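Local coordinates for protein tannase (Fusobacterium nucleatum subsp. nucleatum ATCC 25586, PDB 6YQ4) that acts as a tannase of the alpha/beta-hydrolase superfamily, probably cleaving gallotannins by ester hydrolysis to detoxify them, and binds a magnesium ion, at residues A[115-118]-A[119-123]; A[131-134]-A[135-139]; A[349-353]-A[354-358]; A[411-415]-A[416-420]; A[445-448]-A[449-453]. One frame throughout, in Å; residues are numbered along the deposited sequence.

Contact 1 of 5, residues A[115-118]-A[119-123]; sequences GARG and RTLTD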
loop_
_atom_site.group_PDB
_atom_site.type_symbol
_atom_site.label_atom_id
_atom_site.label_comp_id
_atom_site.label_asym_id
_atom_site.label_seq_id
_atom_site.Cartn_x
_atom_site.Cartn_y
_atom_site.Cartn_z
ATOM N N GLY A 115 -12.196 0.158 9.390
ATOM C CA GLY A 115 -11.021 0.319 10.208
ATOM C C GLY A 115 -10.281 -1.002 10.349
ATOM O O GLY A 115 -10.790 -2.065 9.986
ATOM N N ALA A 116 -9.066 -0.920 10.895
ATOM C CA ALA A 116 -8.197 -2.078 11.068
ATOM C C ALA A 116 -7.191 -1.779 12.169
ATOM O O ALA A 116 -6.789 -0.625 12.358
ATOM C CB ALA A 116 -7.464 -2.438 9.761
ATOM N N ARG A 117 -6.787 -2.831 12.889
ATOM C CA ARG A 117 -5.769 -2.694 13.922
ATOM C C ARG A 117 -4.412 -2.402 13.298
ATOM O O ARG A 117 -4.186 -2.603 12.108
ATOM C CB ARG A 117 -5.660 -3.958 14.778
ATOM C CG ARG A 117 -6.932 -4.375 15.500
ATOM C CD ARG A 117 -6.774 -5.770 16.088
ATOM N NE ARG A 117 -7.052 -6.791 15.084
ATOM C CZ ARG A 117 -6.683 -8.063 15.190
ATOM N NH1 ARG A 117 -6.034 -8.472 16.270
ATOM N NH2 ARG A 117 -6.977 -8.925 14.223
ATOM N N GLY A 118 -3.500 -1.913 14.129
ATOM C CA GLY A 118 -2.172 -1.552 13.682
ATOM C C GLY A 118 -1.189 -1.807 14.801
ATOM O O GLY A 118 -1.557 -2.246 15.895
ATOM N N ARG A 119 0.064 -1.443 14.526
ATOM C CA ARG A 119 1.217 -2.028 15.190
ATOM C C ARG A 119 1.404 -1.566 16.634
ATOM O O ARG A 119 2.051 -2.278 17.405
ATOM C CB ARG A 119 2.482 -1.733 14.362
ATOM C CG ARG A 119 2.718 -0.246 14.098
ATOM C CD ARG A 119 3.978 -0.090 13.306
ATOM N NE ARG A 119 4.327 1.287 12.956
ATOM C CZ ARG A 119 4.865 2.173 13.787
ATOM N NH1 ARG A 119 5.053 1.889 15.101
ATOM N NH2 ARG A 119 5.166 3.376 13.315
ATOM N N THR A 120 0.862 -0.418 17.036
ATOM C CA THR A 120 1.044 0.032 18.416
ATOM C C THR A 120 -0.087 -0.383 19.352
ATOM O O THR A 120 0.007 -0.122 20.553
ATOM C CB THR A 120 1.203 1.556 18.478
ATOM O OG1 THR A 120 0.128 2.172 17.771
ATOM C CG2 THR A 120 2.512 1.995 17.846
ATOM N N LEU A 121 -1.124 -1.037 18.853
ATOM C CA LEU A 121 -2.324 -1.303 19.642
ATOM C C LEU A 121 -2.089 -2.336 20.748
ATOM O O LEU A 121 -1.493 -3.391 20.525
ATOM C CB LEU A 121 -3.420 -1.794 18.708
ATOM C CG LEU A 121 -4.890 -1.554 18.975
ATOM C CD1 LEU A 121 -5.151 -0.155 19.567
ATOM C CD2 LEU A 121 -5.575 -1.720 17.613
ATOM N N THR A 122 -2.582 -2.045 21.944
ATOM C CA THR A 122 -2.520 -2.992 23.055
ATOM C C THR A 122 -3.917 -3.372 23.529
ATOM O O THR A 122 -4.905 -2.667 23.285
ATOM C CB THR A 122 -1.721 -2.453 24.281
ATOM O OG1 THR A 122 -2.312 -1.244 24.774
ATOM C CG2 THR A 122 -0.257 -2.214 23.948
ATOM N N ASP A 123 -3.965 -4.512 24.216
ATOM C CA ASP A 123 -5.114 -4.930 25.007
ATOM C C ASP A 123 -5.074 -4.242 26.383
ATOM O O ASP A 123 -4.211 -3.403 26.668
ATOM C CB ASP A 123 -5.135 -6.458 25.133
ATOM C CG ASP A 123 -4.010 -7.002 26.037
ATOM O OD1 ASP A 123 -3.049 -6.266 26.307
ATOM O OD2 ASP A 123 -4.070 -8.161 26.490
#

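Contact 2 of 5, residues A[131-134]-A[135-139]; sequences KAPA and AIVDL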
loop_
_atom_site.group_PDB
_atom_site.type_symbol
_atom_site.label_atom_id
_atom_site.label_comp_id
_atom_site.label_asym_id
_atom_site.label_seq_id
_atom_site.Cartn_x
_atom_site.Cartn_y
_atom_site.Cartn_z
ATOM N N LYS A 131 0.116 -6.257 15.963
ATOM C CA LYS A 131 1.269 -6.633 15.179
ATOM C C LYS A 131 0.833 -7.559 14.053
ATOM O O LYS A 131 -0.261 -8.134 14.072
ATOM C CB LYS A 131 2.323 -7.322 16.043
ATOM C CG LYS A 131 2.669 -6.596 17.327
ATOM C CD LYS A 131 3.245 -5.231 17.027
ATOM C CE LYS A 131 4.204 -4.821 18.119
ATOM N NZ LYS A 131 4.947 -3.600 17.747
ATOM N N ALA A 132 1.714 -7.700 13.072
ATOM C CA ALA A 132 1.434 -8.522 11.902
ATOM C C ALA A 132 0.970 -9.912 12.332
ATOM O O ALA A 132 1.553 -10.506 13.242
ATOM C CB ALA A 132 2.692 -8.622 11.039
ATOM N N PRO A 133 -0.057 -10.479 11.695
ATOM C CA PRO A 133 -0.808 -10.040 10.513
ATOM C C PRO A 133 -2.198 -9.438 10.797
ATOM O O PRO A 133 -3.083 -9.581 9.964
ATOM C CB PRO A 133 -0.940 -11.342 9.732
ATOM C CG PRO A 133 -1.127 -12.386 10.861
ATOM C CD PRO A 133 -0.346 -11.887 12.037
ATOM N N ALA A 134 -2.369 -8.744 11.926
ATOM C CA ALA A 134 -3.689 -8.256 12.331
ATOM C C ALA A 134 -4.366 -7.404 11.253
ATOM O O ALA A 134 -5.558 -7.573 10.978
ATOM C CB ALA A 134 -3.583 -7.453 13.638
ATOM N N ALA A 135 -3.650 -6.439 10.675
ATOM C CA ALA A 135 -4.343 -5.497 9.793
ATOM C C ALA A 135 -4.864 -6.185 8.537
ATOM O O ALA A 135 -5.953 -5.847 8.058
ATOM C CB ALA A 135 -3.443 -4.318 9.414
ATOM N N ILE A 136 -4.110 -7.148 7.986
ATOM C CA ILE A 136 -4.600 -7.838 6.796
ATOM C C ILE A 136 -5.750 -8.759 7.186
ATOM O O ILE A 136 -6.706 -8.927 6.423
ATOM C CB ILE A 136 -3.463 -8.571 6.033
ATOM C CG1 ILE A 136 -4.016 -9.207 4.754
ATOM C CG2 ILE A 136 -2.761 -9.645 6.858
ATOM C CD1 ILE A 136 -4.616 -8.183 3.824
ATOM N N VAL A 137 -5.727 -9.287 8.410
ATOM C CA VAL A 137 -6.826 -10.123 8.875
ATOM C C VAL A 137 -8.095 -9.299 9.038
ATOM O O VAL A 137 -9.194 -9.749 8.687
ATOM C CB VAL A 137 -6.429 -10.830 10.178
ATOM C CG1 VAL A 137 -7.674 -11.422 10.871
ATOM C CG2 VAL A 137 -5.381 -11.899 9.890
ATOM N N ASP A 138 -7.968 -8.061 9.522
ATOM C CA ASP A 138 -9.152 -7.226 9.707
ATOM C C ASP A 138 -9.800 -6.895 8.366
ATOM O O ASP A 138 -11.024 -7.007 8.218
ATOM C CB ASP A 138 -8.791 -5.947 10.480
ATOM C CG ASP A 138 -8.474 -6.211 11.978
ATOM O OD1 ASP A 138 -7.812 -5.368 12.623
ATOM O OD2 ASP A 138 -8.883 -7.258 12.522
ATOM N N LEU A 139 -8.988 -6.529 7.362
ATOM C CA LEU A 139 -9.517 -6.214 6.037
ATOM C C LEU A 139 -10.198 -7.426 5.405
ATOM O O LEU A 139 -11.262 -7.292 4.788
ATOM C CB LEU A 139 -8.392 -5.703 5.122
ATOM C CG LEU A 139 -7.765 -4.354 5.476
ATOM C CD1 LEU A 139 -7.069 -3.727 4.283
ATOM C CD2 LEU A 139 -8.808 -3.395 6.055
#

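Contact 3 of 5, residues A[349-353]-A[354-358]; sequences RMKSP and PAFDS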
loop_
_atom_site.group_PDB
_atom_site.type_symbol
_atom_site.label_atom_id
_atom_site.label_comp_id
_atom_site.label_asym_id
_atom_site.label_seq_id
_atom_site.Cartn_x
_atom_site.Cartn_y
_atom_site.Cartn_z
ATOM N N ARG A 349 18.960 11.674 -0.659
ATOM C CA ARG A 349 18.293 10.441 -0.270
ATOM C C ARG A 349 17.387 10.715 0.925
ATOM O O ARG A 349 17.581 11.680 1.656
ATOM C CB ARG A 349 19.331 9.350 0.053
ATOM C CG ARG A 349 19.274 8.764 1.468
ATOM C CD ARG A 349 20.626 8.223 1.977
ATOM N NE ARG A 349 21.391 7.453 0.994
ATOM C CZ ARG A 349 21.492 6.123 0.974
ATOM N NH1 ARG A 349 22.215 5.529 0.037
ATOM N NH2 ARG A 349 20.863 5.378 1.878
ATOM N N MET A 350 16.386 9.859 1.117
ATOM C CA MET A 350 15.480 10.008 2.251
ATOM C C MET A 350 15.864 9.111 3.429
ATOM O O MET A 350 16.352 9.587 4.452
ATOM C CB MET A 350 14.060 9.697 1.825
ATOM C CG MET A 350 13.043 10.269 2.762
ATOM S SD MET A 350 11.422 9.571 2.523
ATOM C CE MET A 350 10.917 9.250 4.220
ATOM N N LYS A 351 15.620 7.816 3.314
ATOM C CA LYS A 351 15.904 6.924 4.420
ATOM C C LYS A 351 17.379 6.537 4.421
ATOM O O LYS A 351 18.055 6.566 3.392
ATOM C CB LYS A 351 15.014 5.681 4.334
ATOM C CG LYS A 351 13.533 6.010 4.253
ATOM C CD LYS A 351 12.655 4.835 4.624
ATOM C CE LYS A 351 11.205 5.272 4.670
ATOM N NZ LYS A 351 10.248 4.106 4.623
ATOM N N SER A 352 17.882 6.184 5.607
ATOM C CA SER A 352 19.249 5.738 5.810
ATOM C C SER A 352 19.317 4.215 5.896
ATOM O O SER A 352 18.394 3.578 6.406
ATOM C CB SER A 352 19.832 6.350 7.086
ATOM O OG SER A 352 19.601 7.742 7.096
ATOM N N PRO A 353 20.419 3.617 5.448
ATOM C CA PRO A 353 20.485 2.156 5.329
ATOM C C PRO A 353 20.781 1.495 6.663
ATOM O O PRO A 353 21.668 1.944 7.401
ATOM C CB PRO A 353 21.646 1.945 4.343
ATOM C CG PRO A 353 22.567 3.098 4.628
ATOM C CD PRO A 353 21.709 4.255 5.112
ATOM N N PRO A 354 20.119 0.368 6.980
ATOM C CA PRO A 354 19.068 -0.277 6.175
ATOM C C PRO A 354 17.702 0.389 6.364
ATOM O O PRO A 354 17.217 0.503 7.477
ATOM C CB PRO A 354 19.050 -1.732 6.696
ATOM C CG PRO A 354 20.321 -1.882 7.497
ATOM C CD PRO A 354 20.623 -0.523 8.042
ATOM N N ALA A 355 17.084 0.783 5.255
ATOM C CA ALA A 355 15.928 1.675 5.289
ATOM C C ALA A 355 14.703 1.070 5.988
ATOM O O ALA A 355 13.885 1.815 6.535
ATOM C CB ALA A 355 15.569 2.080 3.853
ATOM N N PHE A 356 14.531 -0.253 5.951
ATOM C CA PHE A 356 13.361 -0.909 6.532
ATOM C C PHE A 356 13.702 -1.787 7.731
ATOM O O PHE A 356 13.082 -1.636 8.793
ATOM C CB PHE A 356 12.619 -1.722 5.452
ATOM C CG PHE A 356 12.090 -0.866 4.337
ATOM C CD1 PHE A 356 12.910 -0.514 3.269
ATOM C CD2 PHE A 356 10.807 -0.356 4.386
ATOM C CE1 PHE A 356 12.465 0.311 2.276
ATOM C CE2 PHE A 356 10.348 0.469 3.378
ATOM C CZ PHE A 356 11.179 0.799 2.315
ATOM N N ASP A 357 14.683 -2.694 7.622
ATOM C CA ASP A 357 15.111 -3.484 8.783
ATOM C C ASP A 357 16.352 -2.841 9.415
ATOM O O ASP A 357 17.495 -3.251 9.148
ATOM C CB ASP A 357 15.366 -4.940 8.407
ATOM C CG ASP A 357 15.464 -5.833 9.638
ATOM O OD1 ASP A 357 15.343 -5.256 10.747
ATOM O OD2 ASP A 357 15.639 -7.080 9.515
ATOM N N SER A 358 16.118 -1.844 10.287
ATOM C CA SER A 358 17.195 -1.126 10.979
ATOM C C SER A 358 17.935 -2.012 11.971
ATOM O O SER A 358 17.352 -2.892 12.603
ATOM C CB SER A 358 16.660 0.081 11.757
ATOM O OG SER A 358 15.620 0.730 11.074
HETATM O O HOH W 1 11.255 2.701 6.500
#

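Contact 4 of 5, residues A[411-415]-A[416-420]; sequences KMADK and NIIKM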
loop_
_atom_site.group_PDB
_atom_site.type_symbol
_atom_site.label_atom_id
_atom_site.label_comp_id
_atom_site.label_asym_id
_atom_site.label_seq_id
_atom_site.Cartn_x
_atom_site.Cartn_y
_atom_site.Cartn_z
ATOM N N LYS A 411 15.964 -10.646 17.978
ATOM C CA LYS A 411 14.854 -11.538 17.685
ATOM C C LYS A 411 14.476 -11.431 16.217
ATOM O O LYS A 411 14.533 -10.347 15.631
ATOM C CB LYS A 411 13.658 -11.226 18.578
ATOM C CG LYS A 411 13.812 -11.826 19.956
ATOM C CD LYS A 411 12.992 -11.072 20.994
ATOM C CE LYS A 411 13.773 -10.897 22.301
ATOM N NZ LYS A 411 14.557 -12.125 22.708
ATOM N N MET A 412 14.117 -12.565 15.620
ATOM C CA MET A 412 13.707 -12.627 14.224
ATOM C C MET A 412 12.230 -12.982 14.137
ATOM O O MET A 412 11.784 -13.930 14.787
ATOM C CB MET A 412 14.540 -13.655 13.458
ATOM C CG MET A 412 14.116 -13.813 11.982
ATOM S SD MET A 412 14.816 -12.560 10.885
ATOM C CE MET A 412 16.343 -13.367 10.438
ATOM N N ALA A 413 11.481 -12.235 13.317
ATOM C CA ALA A 413 10.063 -12.513 13.099
ATOM C C ALA A 413 9.844 -13.925 12.567
ATOM O O ALA A 413 10.697 -14.487 11.887
ATOM C CB ALA A 413 9.464 -11.513 12.106
ATOM N N ASP A 414 8.678 -14.491 12.873
ATOM C CA ASP A 414 8.301 -15.800 12.345
ATOM C C ASP A 414 8.186 -15.783 10.805
ATOM O O ASP A 414 7.564 -14.895 10.207
ATOM C CB ASP A 414 6.991 -16.230 13.012
ATOM C CG ASP A 414 6.369 -17.475 12.392
ATOM O OD1 ASP A 414 7.023 -18.199 11.604
ATOM O OD2 ASP A 414 5.189 -17.734 12.716
ATOM N N LYS A 415 8.799 -16.781 10.164
ATOM C CA LYS A 415 8.885 -16.805 8.701
ATOM C C LYS A 415 7.501 -16.788 8.063
ATOM O O LYS A 415 7.296 -16.131 7.040
ATOM C CB LYS A 415 9.678 -18.027 8.228
ATOM C CG LYS A 415 11.196 -18.013 8.561
ATOM C CD LYS A 415 11.454 -17.991 10.082
ATOM C CE LYS A 415 11.054 -19.311 10.709
ATOM N NZ LYS A 415 10.601 -19.087 12.074
ATOM N N ASN A 416 6.529 -17.456 8.693
ATOM C CA ASN A 416 5.169 -17.533 8.179
ATOM C C ASN A 416 4.422 -16.203 8.292
ATOM O O ASN A 416 3.481 -15.955 7.521
ATOM C CB ASN A 416 4.425 -18.656 8.910
ATOM C CG ASN A 416 2.988 -18.813 8.442
ATOM O OD1 ASN A 416 2.062 -18.883 9.256
ATOM N ND2 ASN A 416 2.793 -18.869 7.123
ATOM N N ILE A 417 4.846 -15.329 9.195
ATOM C CA ILE A 417 4.237 -14.013 9.314
ATOM C C ILE A 417 4.891 -13.020 8.365
ATOM O O ILE A 417 4.221 -12.150 7.803
ATOM C CB ILE A 417 4.310 -13.552 10.787
ATOM C CG1 ILE A 417 3.466 -14.500 11.652
ATOM C CG2 ILE A 417 3.821 -12.130 10.923
ATOM C CD1 ILE A 417 3.348 -14.100 13.097
ATOM N N ILE A 418 6.200 -13.129 8.159
ATOM C CA ILE A 418 6.816 -12.362 7.082
ATOM C C ILE A 418 6.131 -12.687 5.758
ATOM O O ILE A 418 5.811 -11.785 4.969
ATOM C CB ILE A 418 8.331 -12.631 7.028
ATOM C CG1 ILE A 418 8.968 -12.283 8.379
ATOM C CG2 ILE A 418 8.974 -11.840 5.914
ATOM C CD1 ILE A 418 10.477 -12.456 8.429
ATOM N N LYS A 419 5.855 -13.975 5.519
ATOM C CA LYS A 419 5.184 -14.389 4.288
ATOM C C LYS A 419 3.809 -13.748 4.161
ATOM O O LYS A 419 3.476 -13.152 3.124
ATOM C CB LYS A 419 5.053 -15.905 4.240
ATOM C CG LYS A 419 4.375 -16.354 2.966
ATOM C CD LYS A 419 3.871 -17.810 3.027
ATOM C CE LYS A 419 2.816 -18.038 1.932
ATOM N NZ LYS A 419 2.503 -19.456 1.731
ATOM N N MET A 420 2.997 -13.851 5.219
ATOM C CA MET A 420 1.618 -13.372 5.168
ATOM C C MET A 420 1.496 -11.879 4.912
ATOM O O MET A 420 0.380 -11.418 4.620
ATOM C CB MET A 420 0.890 -13.700 6.463
ATOM C CG MET A 420 0.351 -15.120 6.515
ATOM S SD MET A 420 -0.548 -15.395 8.060
ATOM C CE MET A 420 0.796 -16.005 9.037
#

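Contact 5 of 5, residues A[445-448]-A[449-453]; sequences KDTS and LAIPA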
loop_
_atom_site.group_PDB
_atom_site.type_symbol
_atom_site.label_atom_id
_atom_site.label_comp_id
_atom_site.label_asym_id
_atom_site.label_seq_id
_atom_site.Cartn_x
_atom_site.Cartn_y
_atom_site.Cartn_z
ATOM N N LYS A 445 10.684 8.776 -2.499
ATOM C CA LYS A 445 11.835 8.039 -2.005
ATOM C C LYS A 445 11.541 7.359 -0.677
ATOM O O LYS A 445 12.471 6.969 0.026
ATOM C CB LYS A 445 13.044 8.955 -1.890
ATOM C CG LYS A 445 13.433 9.574 -3.227
ATOM C CD LYS A 445 14.665 10.476 -3.063
ATOM C CE LYS A 445 15.073 11.088 -4.386
ATOM N NZ LYS A 445 15.865 12.326 -4.151
ATOM N N ASP A 446 10.258 7.161 -0.347
ATOM C CA ASP A 446 9.935 6.387 0.846
ATOM C C ASP A 446 10.236 4.921 0.640
ATOM O O ASP A 446 10.514 4.205 1.609
ATOM C CB ASP A 446 8.476 6.582 1.238
ATOM C CG ASP A 446 8.255 7.891 2.021
ATOM O OD1 ASP A 446 8.504 8.995 1.471
ATOM O OD2 ASP A 446 7.834 7.809 3.189
ATOM N N THR A 447 10.175 4.464 -0.608
ATOM C CA THR A 447 10.650 3.146 -0.985
ATOM C C THR A 447 11.217 3.237 -2.392
ATOM O O THR A 447 10.988 4.208 -3.113
ATOM C CB THR A 447 9.551 2.076 -0.912
ATOM O OG1 THR A 447 10.144 0.790 -1.095
ATOM C CG2 THR A 447 8.486 2.289 -1.977
ATOM N N SER A 448 12.000 2.236 -2.748
ATOM C CA SER A 448 12.562 2.153 -4.084
ATOM C C SER A 448 11.462 1.974 -5.131
ATOM O O SER A 448 10.543 1.179 -4.946
ATOM C CB SER A 448 13.529 0.977 -4.136
ATOM O OG SER A 448 14.289 1.014 -5.313
ATOM N N LEU A 449 11.555 2.717 -6.242
ATOM C CA LEU A 449 10.651 2.457 -7.367
ATOM C C LEU A 449 10.780 1.019 -7.885
ATOM O O LEU A 449 9.860 0.506 -8.532
ATOM C CB LEU A 449 10.931 3.447 -8.503
ATOM C CG LEU A 449 10.135 3.316 -9.803
ATOM C CD1 LEU A 449 8.680 3.707 -9.584
ATOM C CD2 LEU A 449 10.742 4.175 -10.880
ATOM N N ALA A 450 11.898 0.359 -7.585
ATOM C CA ALA A 450 12.092 -1.030 -7.971
ATOM C C ALA A 450 11.034 -1.943 -7.369
ATOM O O ALA A 450 10.708 -2.977 -7.960
ATOM C CB ALA A 450 13.496 -1.480 -7.551
ATOM N N ILE A 451 10.482 -1.579 -6.212
ATOM C CA ILE A 451 9.620 -2.468 -5.433
ATOM C C ILE A 451 8.217 -2.494 -6.035
ATOM O O ILE A 451 7.701 -3.589 -6.312
ATOM C CB ILE A 451 9.578 -2.072 -3.941
ATOM C CG1 ILE A 451 10.891 -2.411 -3.237
ATOM C CG2 ILE A 451 8.422 -2.809 -3.232
ATOM C CD1 ILE A 451 10.998 -3.910 -2.870
ATOM N N PRO A 452 7.537 -1.354 -6.228
ATOM C CA PRO A 452 6.253 -1.418 -6.942
ATOM C C PRO A 452 6.398 -1.909 -8.377
ATOM O O PRO A 452 5.508 -2.629 -8.857
ATOM C CB PRO A 452 5.717 0.031 -6.883
ATOM C CG PRO A 452 6.927 0.909 -6.603
ATOM C CD PRO A 452 7.836 0.021 -5.757
ATOM N N ALA A 453 7.492 -1.559 -9.069
ATOM C CA ALA A 453 7.742 -2.118 -10.409
ATOM C C ALA A 453 7.783 -3.641 -10.383
ATOM O O ALA A 453 7.185 -4.302 -11.252
ATOM C CB ALA A 453 9.062 -1.598 -10.992
HETATM O O HOH W 2 12.327 5.517 -5.619
#

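Contact 1 of 5, residues A[115-118]-A[119-123]
Gly118 and Leu121 are joined by a backbone hydrogen bond that closes a type I beta turn through Arg119 and Thr120. Leu121 N donates to Gly118 O at 3.2 Å, and the N-H...O angle of 165° shows a nearly straight bond.

The apolar part joins Arg117 to Leu121. One methyl of the leucine, CD2, lies 3.6 Å from Arg117 CB and 3.7 Å from Arg117 CG, so the start of the arginine chain carries this contact and its guanidinium does not. The two side chains meet at roughly a right angle, with the leucine methyl pressed against the aliphatic root. Leucine CG is swung away from the backbone N (chi1 -150°), and Leu121 CB itself rests 3.4 Å from Gly118 O, alongside the turn.

The ionic and polar contacts of the arginines lie outside the turn. The Arg117 chain bends at chi3 (-84°) and carries its guanidinium away from Leu121, to where NE forms a salt bridge with Asp138 on helix 134-148. Arg119 leaves the turn on an extended chain: its NE is bound by Gly81 O, while NH1 is held by Asn367 OD1 and Arg236 O.

The type I turn from Gly118 to Leu121 lies in the loop that follows strand 110-114 of the central sheet. The connection then runs on to helix 134-148, within the family's alpha/beta-hydrolase region.

Contact 2 of 5, residues A[131-134]-A[135-139]
Pro133 and Ile136 meet on one flank of the first helical turn, Pro133 and Val137 on another, and the orientation of the two branched side chains decides what each covers. In Ile136, CG1 is directed away from the backbone N (chi1 -177°), which leaves the CG2 methyl turned back toward the proline. That methyl lies 3.8 Å from Pro133 CB and only 3.1 Å from Pro133 O, a tight approach for a methyl carbon and a carbonyl oxygen.

Val137 points toward the preceding residues. Its CG2, anti to its own carbonyl carbon, sits 3.3 Å from the same Pro133 O and more loosely, at 4.4 Å, from Pro133 CG. Methyl groups from two successive residues thus border this oxygen, which also accepts from Val137 N at 3.1 Å.

Asp138 is set differently. Its CG passes 3.4 Å from Ala134 O, the oxygen that accepts from Asp138 N at 2.9 Å. The end of the side chain is engaged elsewhere, with Gln47 NE2 on OD2, so the carboxylate ties the helix start to the loop that carries Gln47.

Around this turn, Pro133 and Val137 pack on Tyr187 of helix 185-191, and Ile136 packs on Leu174 of helix 167-177. Pro133, which follows a cis peptide bond, occupies the N-cap position, and the i to i+4 bonds from Val137 and Asp138 are those of an alpha-helix N-terminus, here that of helix 134-148.

Contact 3 of 5, residues A[349-353]-A[354-358]
Pro353 and Pro354 are linked by a cis peptide bond, and the evidence is direct: their CA atoms are only 2.9 Å apart. This fold-back returns the chain on itself without a hydrogen bond between residues 349-353 and 354-358. The carbonyl of Ser352 instead faces Ala355, whose CA stands 3.3 Å from Ser352 O as a CA-H...O contact with an angle of 134° at the hydrogen. Ala355 N is comparably near that oxygen but badly angled.

The reversal brings Lys351 over Ala355 and Phe356. Lys351 CB touches Ala355 CB at 3.7 Å, and farther out Lys351 CD runs 3.8 Å from Ala355 O. Extended beyond CG, the lysine runs past Ala355 to the aromatic side chain and crosses it at about a right angle. Lys351 NZ reaches 3.8 Å from Phe356 CE2, approaching the ring obliquely. A water then bridges the two segments, accepting from Lys351 NZ at 2.6 Å and donating to Ala355 O at 2.8 Å.

Outside the turn, Lys351 NZ also donates to Asp446 O and to a bound glycerol, while Pro353 and Pro354 pack between helices 212-223 and 259-279.

With a water, a backbone carbonyl and a glycerol hydroxyl as partners, the ammonium is fixed by several bonds beside an aromatic ring. Its nearness to a probable Ser-His-Asp triad, and to a glycerol that probably came from the crystallisation liquor, is consistent with a polar group bordering a pocket.

Contact 4 of 5, residues A[411-415]-A[416-420]
Asp414, Lys415 and Ile418 bury the most surface here, and each takes a different part in forming the first helical turn. Asp414 is the N-cap residue. Its OD1 accepts from Asn416 N at 3.0 Å, an Asx turn in which the donor stands above the carboxylate plane, 68° out of it. Because CG is anti to the backbone N (chi1 171°), the carboxylate comes alongside the helix start. The Asp414 backbone oxygen takes two further donors, Ile418 N at 3.0 Å, nearly straight, and Ile417 N at 2.9 Å, bent to 137° and well above the carbonyl plane.

Lys415 opens the helix, and its carbonyl oxygen accepts from Lys419 N at 3.0 Å. Its side chain folds back through three bends, leaving Lys415 NZ in a long salt bridge, 3.7 Å from Asp414 OD1. The ammonium and the first peptide N-H groups would both be expected to favour a negative carboxylate there.

Ile418 supplies the apolar side: its CG1 lies 3.8 Å from Ala413 CB and 3.5 Å from Asp414 O, beside the carbonyl oxygen that takes the two donors.

Ile417 packs against Ala132 in the loop before helix 134-148, and Ile418 meets Phe379 in the loop before helix 381-394. The short helix 415-420 begins with the exposed Lys415 at the surface and reaches the buried Met420, which with Ile417 touches Tyr187 of helix 185-191.

Contact 5 of 5, residues A[445-448]-A[449-453]
Ser448 meets Ala450 and Ile451 in a local cap at the buried entrance to helix 450-461, in the loop that comes from strand 435-439. The side-chain bond is weak: Ala450 N donates to Ser448 OG at 3.4 Å, as in an ST turn, made possible by OG standing anti to the backbone N (chi1 -168°). The backbone bond is firmer, Ile451 N to Ser448 O at 3.0 Å with an N-H...O angle of 165°.

Pro452 has no N-H for the next helical bond, and its CD lies 3.1 Å from Ser448 O instead, close packing in place of a donor. Thr447 and Ile451 cross at about a right angle, Thr447 OG1 being 3.9 Å from Ile451 CG1. A water joins the backbone at the corner, donating to Thr447 O at 3.1 Å and accepting from Leu449 N at 3.0 Å.

Two helices cover the cap. Helix 212-223 contributes Met222 against Ser448 and Ala450, with Ala218 O weakly bonded to Ser448 OG. Helix 298-316 places Ile307 on Leu449 and Phe299 on Ala450.

In the fold
Along the chain the five contacts follow in series, and in space they form two touching groups. Contacts 1 and 2, with centres about 9 Å apart, share the connection from strand 110-114 to helix 134-148. Contact 4, about 13 Å from contact 2 between centres, comes much later in sequence yet packs on it through Ile417 and Met420. Contacts 3 and 5, also about 13 Å apart between centres, meet where Phe356 lies against Thr447. Contacts 1 and 5 fall on opposite sides of the chain's centre, about 26 Å apart between centres. The loops and helix starts thus fall into two packed groups, the second lying near the probable catalytic triad.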